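Local coordinates for plantazolicin methyltransferase BamL (Bacillus amyloliquefaciens subsp. plantarum, PDB 5DLY), which probably methylates the amino group of the desmethyl precursor of the antibiotic plantazolicin, using S-adenosyl-L-methionine as the methyl donor, at residues P60-D65 with K123-F128; I127-C132 with S154-V159; Q197-V202 with G260-N265. All coordinates share one frame; numbering follows the deposited sequence.

Contact 1: P60-D65 with K123-F128; sequences PYSVLD and KQDIIF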
loop_
_atom_site.group_PDB
_atom_site.type_symbol
_atom_site.label_atom_id
_atom_site.label_comp_id
_atom_site.label_asym_id
_atom_site.label_seq_id
_atom_site.Cartn_x
_atom_site.Cartn_y
_atom_site.Cartn_z
ATOM N N PRO A 60 15.185 -4.224 7.714
ATOM C CA PRO A 60 15.058 -2.768 7.686
ATOM C C PRO A 60 15.124 -2.175 9.092
ATOM O O PRO A 60 14.746 -2.844 10.062
ATOM C CB PRO A 60 13.659 -2.558 7.101
ATOM C CG PRO A 60 12.922 -3.816 7.441
ATOM C CD PRO A 60 13.947 -4.887 7.260
ATOM N N TYR A 61 15.599 -0.930 9.196
ATOM C CA TYR A 61 15.657 -0.226 10.477
ATOM C C TYR A 61 14.385 0.577 10.726
ATOM O O TYR A 61 14.119 0.996 11.850
ATOM C CB TYR A 61 16.840 0.746 10.538
ATOM C CG TYR A 61 18.205 0.111 10.546
ATOM C CD1 TYR A 61 19.169 0.496 9.625
ATOM C CD2 TYR A 61 18.539 -0.867 11.483
ATOM C CE1 TYR A 61 20.434 -0.074 9.626
ATOM C CE2 TYR A 61 19.803 -1.442 11.493
ATOM C CZ TYR A 61 20.737 -1.045 10.555
ATOM O OH TYR A 61 21.991 -1.608 10.555
ATOM N N SER A 62 13.622 0.823 9.662
ATOM C CA SER A 62 12.503 1.750 9.717
ATOM C C SER A 62 11.463 1.412 8.656
ATOM O O SER A 62 11.818 1.037 7.532
ATOM C CB SER A 62 12.997 3.194 9.530
ATOM O OG SER A 62 13.765 3.341 8.336
ATOM N N VAL A 63 10.193 1.540 9.033
ATOM C CA VAL A 63 9.060 1.421 8.113
ATOM C C VAL A 63 8.149 2.621 8.328
ATOM O O VAL A 63 7.768 2.912 9.457
ATOM C CB VAL A 63 8.259 0.114 8.319
ATOM C CG1 VAL A 63 7.043 0.061 7.399
ATOM C CG2 VAL A 63 9.141 -1.100 8.060
ATOM N N LEU A 64 7.846 3.315 7.236
ATOM C CA LEU A 64 6.877 4.399 7.210
ATOM C C LEU A 64 5.626 3.919 6.475
ATOM O O LEU A 64 5.697 3.544 5.305
ATOM C CB LEU A 64 7.482 5.634 6.529
ATOM C CG LEU A 64 6.522 6.770 6.134
ATOM C CD1 LEU A 64 5.831 7.370 7.355
ATOM C CD2 LEU A 64 7.259 7.841 5.344
ATOM N N ASP A 65 4.493 3.938 7.169
ATOM C CA ASP A 65 3.236 3.436 6.622
ATOM C C ASP A 65 2.320 4.587 6.224
ATOM O O ASP A 65 1.871 5.380 7.072
ATOM C CB ASP A 65 2.554 2.524 7.657
ATOM C CG ASP A 65 1.393 1.744 7.080
ATOM O OD1 ASP A 65 1.401 1.487 5.862
ATOM O OD2 ASP A 65 0.479 1.379 7.843
ATOM N N LYS A 123 15.908 9.292 6.990
ATOM C CA LYS A 123 15.536 8.528 5.805
ATOM C C LYS A 123 14.990 7.159 6.205
ATOM O O LYS A 123 15.376 6.591 7.239
ATOM C CB LYS A 123 16.712 8.392 4.832
ATOM C CG LYS A 123 17.368 9.712 4.445
ATOM C CD LYS A 123 16.421 10.654 3.721
ATOM C CE LYS A 123 17.131 11.935 3.295
ATOM N NZ LYS A 123 17.503 12.785 4.462
ATOM N N GLN A 124 14.088 6.643 5.376
ATOM C CA GLN A 124 13.331 5.431 5.678
ATOM C C GLN A 124 13.774 4.276 4.793
ATOM O O GLN A 124 14.023 4.465 3.597
ATOM C CB GLN A 124 11.839 5.682 5.459
ATOM C CG GLN A 124 11.287 6.807 6.317
ATOM C CD GLN A 124 11.312 6.470 7.799
ATOM O OE1 GLN A 124 10.585 5.588 8.261
ATOM N NE2 GLN A 124 12.147 7.188 8.556
ATOM N N ASP A 125 13.858 3.084 5.375
ATOM C CA ASP A 125 14.257 1.894 4.635
ATOM C C ASP A 125 13.095 1.330 3.811
ATOM O O ASP A 125 13.296 0.845 2.697
ATOM C CB ASP A 125 14.807 0.818 5.581
ATOM C CG ASP A 125 16.227 1.106 6.058
ATOM O OD1 ASP A 125 16.914 1.989 5.494
ATOM O OD2 ASP A 125 16.655 0.429 7.018
ATOM N N ILE A 126 11.889 1.390 4.372
ATOM C CA ILE A 126 10.678 0.956 3.678
ATOM C C ILE A 126 9.591 1.995 3.851
ATOM O O ILE A 126 9.335 2.451 4.963
ATOM C CB ILE A 126 10.170 -0.405 4.209
ATOM C CG1 ILE A 126 11.284 -1.461 4.100
ATOM C CG2 ILE A 126 8.894 -0.830 3.481
ATOM C CD1 ILE A 126 10.937 -2.805 4.697
ATOM N N ILE A 127 8.970 2.360 2.737
ATOM C CA ILE A 127 7.774 3.183 2.735
ATOM C C ILE A 127 6.668 2.335 2.107
ATOM O O ILE A 127 6.828 1.815 1.009
ATOM C CB ILE A 127 8.002 4.515 1.979
ATOM C CG1 ILE A 127 9.176 5.286 2.603
ATOM C CG2 ILE A 127 6.722 5.343 1.968
ATOM C CD1 ILE A 127 9.587 6.542 1.853
ATOM N N PHE A 128 5.564 2.167 2.831
ATOM C CA PHE A 128 4.492 1.254 2.431
ATOM C C PHE A 128 3.237 2.054 2.116
ATOM O O PHE A 128 2.818 2.911 2.901
ATOM C CB PHE A 128 4.224 0.322 3.618
ATOM C CG PHE A 128 3.355 -0.887 3.325
ATOM C CD1 PHE A 128 3.391 -1.566 2.109
ATOM C CD2 PHE A 128 2.532 -1.389 4.341
ATOM C CE1 PHE A 128 2.624 -2.709 1.909
ATOM C CE2 PHE A 128 1.768 -2.518 4.144
ATOM C CZ PHE A 128 1.811 -3.182 2.926
HETATM O O HOH W 1 16.284 3.875 8.694
#
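Two groups grip Asp125 OD2: the backbone N-H of Tyr61, with Tyr61 N to Asp125 OD2 at 2.8 Å and an almost straight 174° at the hydrogen, and Arg58, in a salt bridge. The amide reaches this oxygen on its anti side, a little out of the carboxylate plane, while OD1 bonds to Ser151 OG; the salt bridge with Arg58 would favour the ionised form. The pairing stands at the start of two parallel neighbours, strands 62-66 and 124-130, in the Rossmann-like sheet of a class I methyltransferase. Ser62 answers from the first strand. Its OG lies between its own backbone N and carbonyl carbon (chi1 54°) and accepts Asp125 N, the Ser62 OG to Asp125 N distance being 3.0 Å. A water lies 2.6 Å from Ser62 OG, in a hydrogen bond, and donates to Lys123 O.

Beyond the corner at Asp125 the ladder is regular: Ile126 N bonds to Ser62 O, Leu64 N to Ile126 O and Phe128 N to Leu64 O. Leu64 and Ile127 share one face. On the other, Val63 and Ile126 lie side by side, Val63 against Leu77 of helix 72-80 and Ile126 against Phe48 of helix 23-56, and Pro60 crosses Ile126 at a slant, Pro60 CG to Ile126 CD1 3.5 Å. Farther along this face the side chain of Asp65 comes to about 5 Å from the bound S-adenosyl-L-homocysteine. Asp65 and Phe128 point the same way, carboxylate and ring planes 24° apart, with Asp65 OD1 3.4 Å from Phe128 CD2.

Contact 2: I127-C132 with S154-V159; sequences IFIHLC and SCIYIV. With SAH (S-adenosyl-L-homocysteine), chain C; 5D7 (prop-2-en-1-yl 2-[(1S)-1-amino-4-carbamimidamidobutyl]-1,3-thiazole-4-carboxylate), chain B.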
loop_
_atom_site.group_PDB
_atom_site.type_symbol
_atom_site.label_atom_id
_atom_site.label_comp_id
_atom_site.label_asym_id
_atom_site.label_seq_id
_atom_site.Cartn_x
_atom_site.Cartn_y
_atom_site.Cartn_z
ATOM N N ILE A 127 8.970 2.360 2.737
ATOM C CA ILE A 127 7.774 3.183 2.735
ATOM C C ILE A 127 6.668 2.335 2.107
ATOM O O ILE A 127 6.828 1.815 1.009
ATOM C CB ILE A 127 8.002 4.515 1.979
ATOM C CG1 ILE A 127 9.176 5.286 2.603
ATOM C CG2 ILE A 127 6.722 5.343 1.968
ATOM C CD1 ILE A 127 9.587 6.542 1.853
ATOM N N PHE A 128 5.564 2.167 2.831
ATOM C CA PHE A 128 4.492 1.254 2.431
ATOM C C PHE A 128 3.237 2.054 2.116
ATOM O O PHE A 128 2.818 2.911 2.901
ATOM C CB PHE A 128 4.224 0.322 3.618
ATOM C CG PHE A 128 3.355 -0.887 3.325
ATOM C CD1 PHE A 128 3.391 -1.566 2.109
ATOM C CD2 PHE A 128 2.532 -1.389 4.341
ATOM C CE1 PHE A 128 2.624 -2.709 1.909
ATOM C CE2 PHE A 128 1.768 -2.518 4.144
ATOM C CZ PHE A 128 1.811 -3.182 2.926
ATOM N N ILE A 129 2.651 1.807 0.947
ATOM C CA ILE A 129 1.402 2.472 0.568
ATOM C C ILE A 129 0.419 1.377 0.176
ATOM O O ILE A 129 0.347 0.961 -0.991
ATOM C CB ILE A 129 1.582 3.460 -0.610
ATOM C CG1 ILE A 129 2.807 4.377 -0.406
ATOM C CG2 ILE A 129 0.318 4.278 -0.782
ATOM C CD1 ILE A 129 3.032 5.352 -1.553
ATOM N N HIS A 130 -0.342 0.896 1.156
ATOM C CA HIS A 130 -1.159 -0.292 0.966
ATOM C C HIS A 130 -2.630 0.065 0.819
ATOM O O HIS A 130 -3.251 0.622 1.728
ATOM C CB HIS A 130 -0.948 -1.242 2.161
ATOM C CG HIS A 130 -1.554 -2.601 1.986
ATOM N ND1 HIS A 130 -1.025 -3.564 1.154
ATOM C CD2 HIS A 130 -2.620 -3.173 2.595
ATOM C CE1 HIS A 130 -1.766 -4.658 1.228
ATOM N NE2 HIS A 130 -2.734 -4.450 2.104
ATOM N N LEU A 131 -3.183 -0.294 -0.340
ATOM C CA LEU A 131 -4.611 -0.152 -0.631
ATOM C C LEU A 131 -5.164 1.266 -0.395
ATOM O O LEU A 131 -6.281 1.444 0.128
ATOM C CB LEU A 131 -5.424 -1.260 0.088
ATOM C CG LEU A 131 -4.967 -2.711 -0.136
ATOM C CD1 LEU A 131 -5.823 -3.694 0.660
ATOM C CD2 LEU A 131 -4.980 -3.067 -1.621
ATOM N N CYS A 132 -4.395 2.281 -0.785
ATOM C CA CYS A 132 -4.868 3.666 -0.614
ATOM C C CYS A 132 -4.406 4.687 -1.653
ATOM O O CYS A 132 -4.843 5.831 -1.604
ATOM C CB CYS A 132 -4.537 4.192 0.787
ATOM S SG CYS A 132 -2.780 4.308 1.182
ATOM N N SER A 154 16.674 1.010 0.087
ATOM C CA SER A 154 15.273 1.212 0.440
ATOM C C SER A 154 14.311 0.882 -0.685
ATOM O O SER A 154 14.699 0.749 -1.846
ATOM C CB SER A 154 15.045 2.674 0.851
ATOM O OG SER A 154 15.359 3.527 -0.242
ATOM N N CYS A 155 13.030 0.801 -0.329
ATOM C CA CYS A 155 11.987 0.707 -1.335
ATOM C C CYS A 155 10.683 1.318 -0.856
ATOM O O CYS A 155 10.389 1.315 0.343
ATOM C CB CYS A 155 11.752 -0.747 -1.768
ATOM S SG CYS A 155 11.243 -1.816 -0.414
ATOM N N ILE A 156 9.931 1.858 -1.811
ATOM C CA ILE A 156 8.497 2.120 -1.643
ATOM C C ILE A 156 7.780 0.924 -2.249
ATOM O O ILE A 156 8.062 0.566 -3.393
ATOM C CB ILE A 156 8.029 3.396 -2.382
ATOM C CG1 ILE A 156 8.904 4.594 -2.006
ATOM C CG2 ILE A 156 6.561 3.693 -2.054
ATOM C CD1 ILE A 156 8.564 5.888 -2.717
ATOM N N TYR A 157 6.855 0.322 -1.505
ATOM C CA TYR A 157 6.010 -0.750 -2.034
ATOM C C TYR A 157 4.556 -0.294 -2.017
ATOM O O TYR A 157 4.030 0.075 -0.969
ATOM C CB TYR A 157 6.206 -2.053 -1.243
ATOM C CG TYR A 157 5.413 -3.246 -1.753
ATOM C CD1 TYR A 157 5.294 -3.497 -3.120
ATOM C CD2 TYR A 157 4.797 -4.140 -0.861
ATOM C CE1 TYR A 157 4.577 -4.598 -3.592
ATOM C CE2 TYR A 157 4.086 -5.244 -1.321
ATOM C CZ TYR A 157 3.970 -5.458 -2.693
ATOM O OH TYR A 157 3.260 -6.541 -3.170
ATOM N N ILE A 158 3.920 -0.324 -3.186
ATOM C CA ILE A 158 2.566 0.191 -3.391
ATOM C C ILE A 158 1.696 -0.954 -3.878
ATOM O O ILE A 158 2.058 -1.637 -4.839
ATOM C CB ILE A 158 2.550 1.303 -4.478
ATOM C CG1 ILE A 158 3.505 2.451 -4.118
ATOM C CG2 ILE A 158 1.133 1.840 -4.689
ATOM C CD1 ILE A 158 3.745 3.448 -5.241
ATOM N N VAL A 159 0.568 -1.187 -3.206
ATOM C CA VAL A 159 -0.395 -2.200 -3.630
ATOM C C VAL A 159 -1.729 -1.486 -3.728
ATOM O O VAL A 159 -2.137 -0.836 -2.795
ATOM C CB VAL A 159 -0.492 -3.371 -2.617
ATOM C CG1 VAL A 159 -1.444 -4.454 -3.119
ATOM C CG2 VAL A 159 0.885 -3.965 -2.373
HETATM N N SAH C . -3.143 1.232 4.440
HETATM C CA SAH C . -4.508 0.815 4.902
HETATM C CB SAH C . -5.572 1.532 4.077
HETATM C CG SAH C . -6.729 1.987 4.970
HETATM S SD SAH C . -8.104 2.597 4.029
HETATM C C SAH C . -4.671 -0.671 4.743
HETATM O O SAH C . -3.718 -1.389 4.466
HETATM O OXT SAH C . -5.768 -1.213 4.874
HETATM C "C5'" SAH C . -7.445 4.057 3.276
HETATM C "C4'" SAH C . -6.826 5.026 4.276
HETATM O "O4'" SAH C . -6.132 6.061 3.565
HETATM C "C3'" SAH C . -7.872 5.737 5.134
HETATM O "O3'" SAH C . -7.602 5.512 6.532
HETATM C "C2'" SAH C . -7.756 7.205 4.741
HETATM O "O2'" SAH C . -8.012 8.139 5.794
HETATM C "C1'" SAH C . -6.309 7.274 4.284
HETATM N N9 SAH C . -5.974 8.424 3.414
HETATM C C8 SAH C . -6.656 8.847 2.328
HETATM N N7 SAH C . -6.058 9.928 1.778
HETATM C C5 SAH C . -4.968 10.197 2.515
HETATM C C6 SAH C . -3.907 11.212 2.471
HETATM N N6 SAH C . -3.918 12.133 1.490
HETATM N N1 SAH C . -2.938 11.158 3.423
HETATM C C2 SAH C . -2.955 10.221 4.394
HETATM N N3 SAH C . -3.902 9.250 4.497
HETATM C C4 SAH C . -4.919 9.210 3.597
HETATM O O9 5D7 B . -8.252 -4.371 -1.697
HETATM C C6 5D7 B . -9.437 -4.172 -1.921
HETATM O O7 5D7 B . -10.246 -5.167 -2.580
HETATM C C8 5D7 B . -9.678 -6.367 -3.114
HETATM C C2 5D7 B . -10.104 -2.917 -1.500
HETATM N N3 5D7 B . -9.495 -2.010 -0.690
HETATM C C4 5D7 B . -10.229 -0.929 -0.389
HETATM S S5 5D7 B . -11.779 -1.077 -1.153
HETATM C C1 5D7 B . -11.414 -2.597 -1.883
HETATM C CA 5D7 B . -9.914 0.243 0.454
HETATM N N 5D7 B . -8.665 -0.037 1.150
HETATM C CB 5D7 B . -9.801 1.533 -0.372
HETATM C CG 5D7 B . -9.040 1.416 -1.698
HETATM C CD 5D7 B . -8.384 2.751 -2.015
HETATM N NE 5D7 B . -7.779 2.683 -3.339
HETATM C CZ 5D7 B . -8.340 2.936 -4.523
HETATM N NH2 5D7 B . -7.659 2.820 -5.578
HETATM N NH1 5D7 B . -9.552 3.318 -4.598
HETATM C C3 5D7 B . -10.775 -7.146 -3.793
HETATM C C5 5D7 B . -10.777 -8.465 -3.785
HETATM O O HOH W 2 -1.897 1.848 -2.437
#
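Phe128 and Tyr157 stand side by side and point the same way, with Phe128 CE1 3.8 Å from Tyr157 CD2. In both residues CG is anti to the backbone N (chi1 -168° for Phe128, -178° for Tyr157). Each ring is covered near its rim by the residue two places on in its own strand: His130 CB lies over a face of Phe128, and Val159 CG2 sits 3.4 Å above the ring plane of Tyr157. The Tyr157 ring also stacks with Trp261 of the next strand.

The opposite face is aliphatic. Ile129 lies alongside Ile158 but slants across Ile156, and its CD1 meets both: Ile129 CD1 is 3.9 Å from Ile158 CG1 and equally far from Ile156 CG2. Leu146 of helix 139-148 covers Ile127, Ile129 and Ile156 from outside the sheet. Strands 124-130 and 154-160 are parallel central neighbours of the Rossmann-like methyltransferase sheet, and backbone bonds alternate between them from Ile127 N to Cys155 O up to Val159 N to Ile129 O.

At the C-terminal edge the first strand turns into the ligand pockets. Leu131 has a left-handed backbone conformation, yet Leu131 N still bonds to Val159 O at 2.7 Å, and Leu131 CD2 packs against Val159 CG1. A water bridges the two segments here, donating to Ile129 O and Val159 O and accepting Cys132 N. Two successive carbonyls, that of the last strand residue and the next one, each take one ligand amine: His130 O bonds to the SAH atom N at 2.8 Å, and Leu131 O to the 5D7 atom N at 3.0 Å. Leu131 CD1, 3.5 Å from 5D7 O9, touches the ester carbonyl.

Contact 3: Q197-V202 with G260-N265; sequences QLLHVV and GWIIKN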
loop_
_atom_site.group_PDB
_atom_site.type_symbol
_atom_site.label_atom_id
_atom_site.label_comp_id
_atom_site.label_asym_id
_atom_site.label_seq_id
_atom_site.Cartn_x
_atom_site.Cartn_y
_atom_site.Cartn_z
ATOM N N GLN A 197 3.394 4.035 -16.247
ATOM C CA GLN A 197 3.811 5.352 -16.721
ATOM C C GLN A 197 4.175 6.273 -15.558
ATOM O O GLN A 197 5.192 6.975 -15.603
ATOM C CB GLN A 197 2.729 5.992 -17.596
ATOM C CG GLN A 197 3.206 7.211 -18.383
ATOM C CD GLN A 197 4.480 6.961 -19.178
ATOM O OE1 GLN A 197 4.589 5.987 -19.929
ATOM N NE2 GLN A 197 5.454 7.848 -19.016
ATOM N N LEU A 198 3.352 6.257 -14.510
ATOM C CA LEU A 198 3.609 7.075 -13.327
ATOM C C LEU A 198 4.951 6.718 -12.662
ATOM O O LEU A 198 5.739 7.612 -12.343
ATOM C CB LEU A 198 2.452 6.958 -12.315
ATOM C CG LEU A 198 2.373 7.989 -11.175
ATOM C CD1 LEU A 198 0.927 8.161 -10.723
ATOM C CD2 LEU A 198 3.266 7.627 -9.995
ATOM N N LEU A 199 5.208 5.423 -12.457
ATOM C CA LEU A 199 6.442 4.982 -11.792
ATOM C C LEU A 199 7.680 5.211 -12.658
ATOM O O LEU A 199 8.761 5.467 -12.141
ATOM C CB LEU A 199 6.351 3.524 -11.316
ATOM C CG LEU A 199 5.411 3.214 -10.133
ATOM C CD1 LEU A 199 5.869 1.966 -9.396
ATOM C CD2 LEU A 199 5.253 4.357 -9.140
ATOM N N HIS A 200 7.503 5.145 -13.975
ATOM C CA HIS A 200 8.562 5.526 -14.901
ATOM C C HIS A 200 8.930 6.999 -14.749
ATOM O O HIS A 200 10.103 7.344 -14.598
ATOM C CB HIS A 200 8.137 5.235 -16.338
ATOM C CG HIS A 200 9.063 5.806 -17.364
ATOM N ND1 HIS A 200 10.397 5.461 -17.435
ATOM C CD2 HIS A 200 8.850 6.701 -18.356
ATOM C CE1 HIS A 200 10.965 6.119 -18.431
ATOM N NE2 HIS A 200 10.049 6.877 -19.006
ATOM N N VAL A 201 7.917 7.853 -14.765
ATOM C CA VAL A 201 8.105 9.301 -14.725
ATOM C C VAL A 201 8.774 9.779 -13.431
ATOM O O VAL A 201 9.668 10.629 -13.465
ATOM C CB VAL A 201 6.780 10.031 -15.036
ATOM C CG1 VAL A 201 6.849 11.505 -14.682
ATOM C CG2 VAL A 201 6.446 9.852 -16.510
ATOM N N VAL A 202 8.374 9.206 -12.298
ATOM C CA VAL A 202 8.903 9.641 -11.006
ATOM C C VAL A 202 10.285 9.056 -10.683
ATOM O O VAL A 202 10.940 9.510 -9.742
ATOM C CB VAL A 202 7.919 9.369 -9.835
ATOM C CG1 VAL A 202 6.570 10.025 -10.096
ATOM C CG2 VAL A 202 7.769 7.876 -9.580
ATOM N N GLY A 260 3.544 -2.194 -7.161
ATOM C CA GLY A 260 4.581 -1.294 -7.673
ATOM C C GLY A 260 5.696 -1.129 -6.670
ATOM O O GLY A 260 5.442 -1.052 -5.463
ATOM N N TRP A 261 6.933 -1.124 -7.165
ATOM C CA TRP A 261 8.111 -0.894 -6.337
ATOM C C TRP A 261 8.920 0.256 -6.887
ATOM O O TRP A 261 9.131 0.355 -8.107
ATOM C CB TRP A 261 9.034 -2.123 -6.298
ATOM C CG TRP A 261 8.388 -3.401 -5.874
ATOM C CD1 TRP A 261 7.612 -4.213 -6.641
ATOM C CD2 TRP A 261 8.481 -4.020 -4.588
ATOM N NE1 TRP A 261 7.195 -5.299 -5.911
ATOM C CE2 TRP A 261 7.724 -5.214 -4.649
ATOM C CE3 TRP A 261 9.146 -3.696 -3.392
ATOM C CZ2 TRP A 261 7.588 -6.070 -3.553
ATOM C CZ3 TRP A 261 9.010 -4.550 -2.297
ATOM C CH2 TRP A 261 8.233 -5.725 -2.388
ATOM N N ILE A 262 9.358 1.129 -5.983
ATOM C CA ILE A 262 10.358 2.146 -6.271
ATOM C C ILE A 262 11.552 1.790 -5.386
ATOM O O ILE A 262 11.464 1.832 -4.153
ATOM C CB ILE A 262 9.810 3.563 -5.999
ATOM C CG1 ILE A 262 8.709 3.910 -7.005
ATOM C CG2 ILE A 262 10.903 4.615 -6.120
ATOM C CD1 ILE A 262 7.767 4.998 -6.528
ATOM N N ILE A 263 12.654 1.403 -6.026
ATOM C CA ILE A 263 13.788 0.783 -5.338
ATOM C C ILE A 263 15.017 1.684 -5.418
ATOM O O ILE A 263 15.429 2.073 -6.507
ATOM C CB ILE A 263 14.114 -0.594 -5.964
ATOM C CG1 ILE A 263 12.919 -1.543 -5.809
ATOM C CG2 ILE A 263 15.369 -1.204 -5.339
ATOM C CD1 ILE A 263 12.756 -2.514 -6.961
ATOM N N LYS A 264 15.580 2.028 -4.267
ATOM C CA LYS A 264 16.814 2.813 -4.243
ATOM C C LYS A 264 17.981 1.983 -3.716
ATOM O O LYS A 264 17.919 1.387 -2.633
ATOM C CB LYS A 264 16.651 4.123 -3.451
ATOM C CG LYS A 264 17.865 5.045 -3.533
ATOM C CD LYS A 264 17.582 6.380 -2.866
ATOM C CE LYS A 264 18.781 7.315 -2.961
ATOM N NZ LYS A 264 18.399 8.704 -2.591
ATOM N N ASN A 265 19.051 1.959 -4.501
ATOM C CA ASN A 265 20.268 1.266 -4.124
ATOM C C ASN A 265 21.470 2.115 -4.524
ATOM O O ASN A 265 21.938 2.051 -5.665
ATOM C CB ASN A 265 20.322 -0.116 -4.778
ATOM C CG ASN A 265 21.459 -0.978 -4.253
ATOM O OD1 ASN A 265 22.131 -0.634 -3.279
ATOM N ND2 ASN A 265 21.676 -2.115 -4.899
#
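Leu199 lays its two methyl groups on different parts of strand 258-265: CD2 overlaps the tip of Ile262, with Leu199 CD2 to Ile262 CD1 at 3.7 Å, while CD1 reaches past it to the backbone. The two side chains cross at a slant. Leu199 CG is anti to its carbonyl carbon and beside the backbone N (chi1 -70°), which directs the branch from the helix toward the sheet. Leu199 CD1 then rests 3.9 Å from Gly260 CA and at the same distance from Trp261 O. At Gly260, which has no side chain, the methyl lies directly against CA. One turn on, Val202 CG2 touches the same Ile262 methyl more loosely, 4.2 Å from Ile262 CD1, and the two side chains meet at about a right angle.

The contact seats helix 192-203 on one face of the sheet, with helix and strand segments running in nearly the same direction, 13° apart. In the class I methyltransferase fold strand 258-265 is the antiparallel strand inserted between 154-160 and 209-214, and this helix immediately precedes 209-214. Leu199 also touches Phe211 and Val213 of that last strand, and Val143 of helix 139-148 lies against both Val202 and Ile262, so strand 209-214 and helix 139-148 also border the patch. Trp261 points the other way, where its indole stacks with Tyr157, Phe51 and Phe221, and its NE1 bonds to Gly219 O.

Across the two segments all the contacts are made by methyl groups meeting aliphatic carbons or main-chain atoms, over 157 Å² of buried surface, so the helix is held here by apolar packing rather than by directional polar bonds.

How the contacts relate
All three contacts involve one sheet: contacts 1 and 2 pair its strands, and contact 3 packs a helix against it. Contacts 1 and 2 share Ile127 and Phe128 of strand 124-130, and Asp125 O lies 3.0 Å from Cys155 N, a probable hydrogen bond joining them. Strand 154-160 of contact 2 pairs in turn with strand 258-265 of contact 3, where Ile156 N is 2.8 Å from Ile262 O. Contacts 1 and 3 do not touch; their nearest atoms are about 7 Å apart. The ligands gather round contact 2: SAH SD and the amino N of 5D7 are 3.9 Å apart, consistent with methyl transfer to that nitrogen. Contact 3 lies farther off, with Gly260 about 13 Å from 5D7.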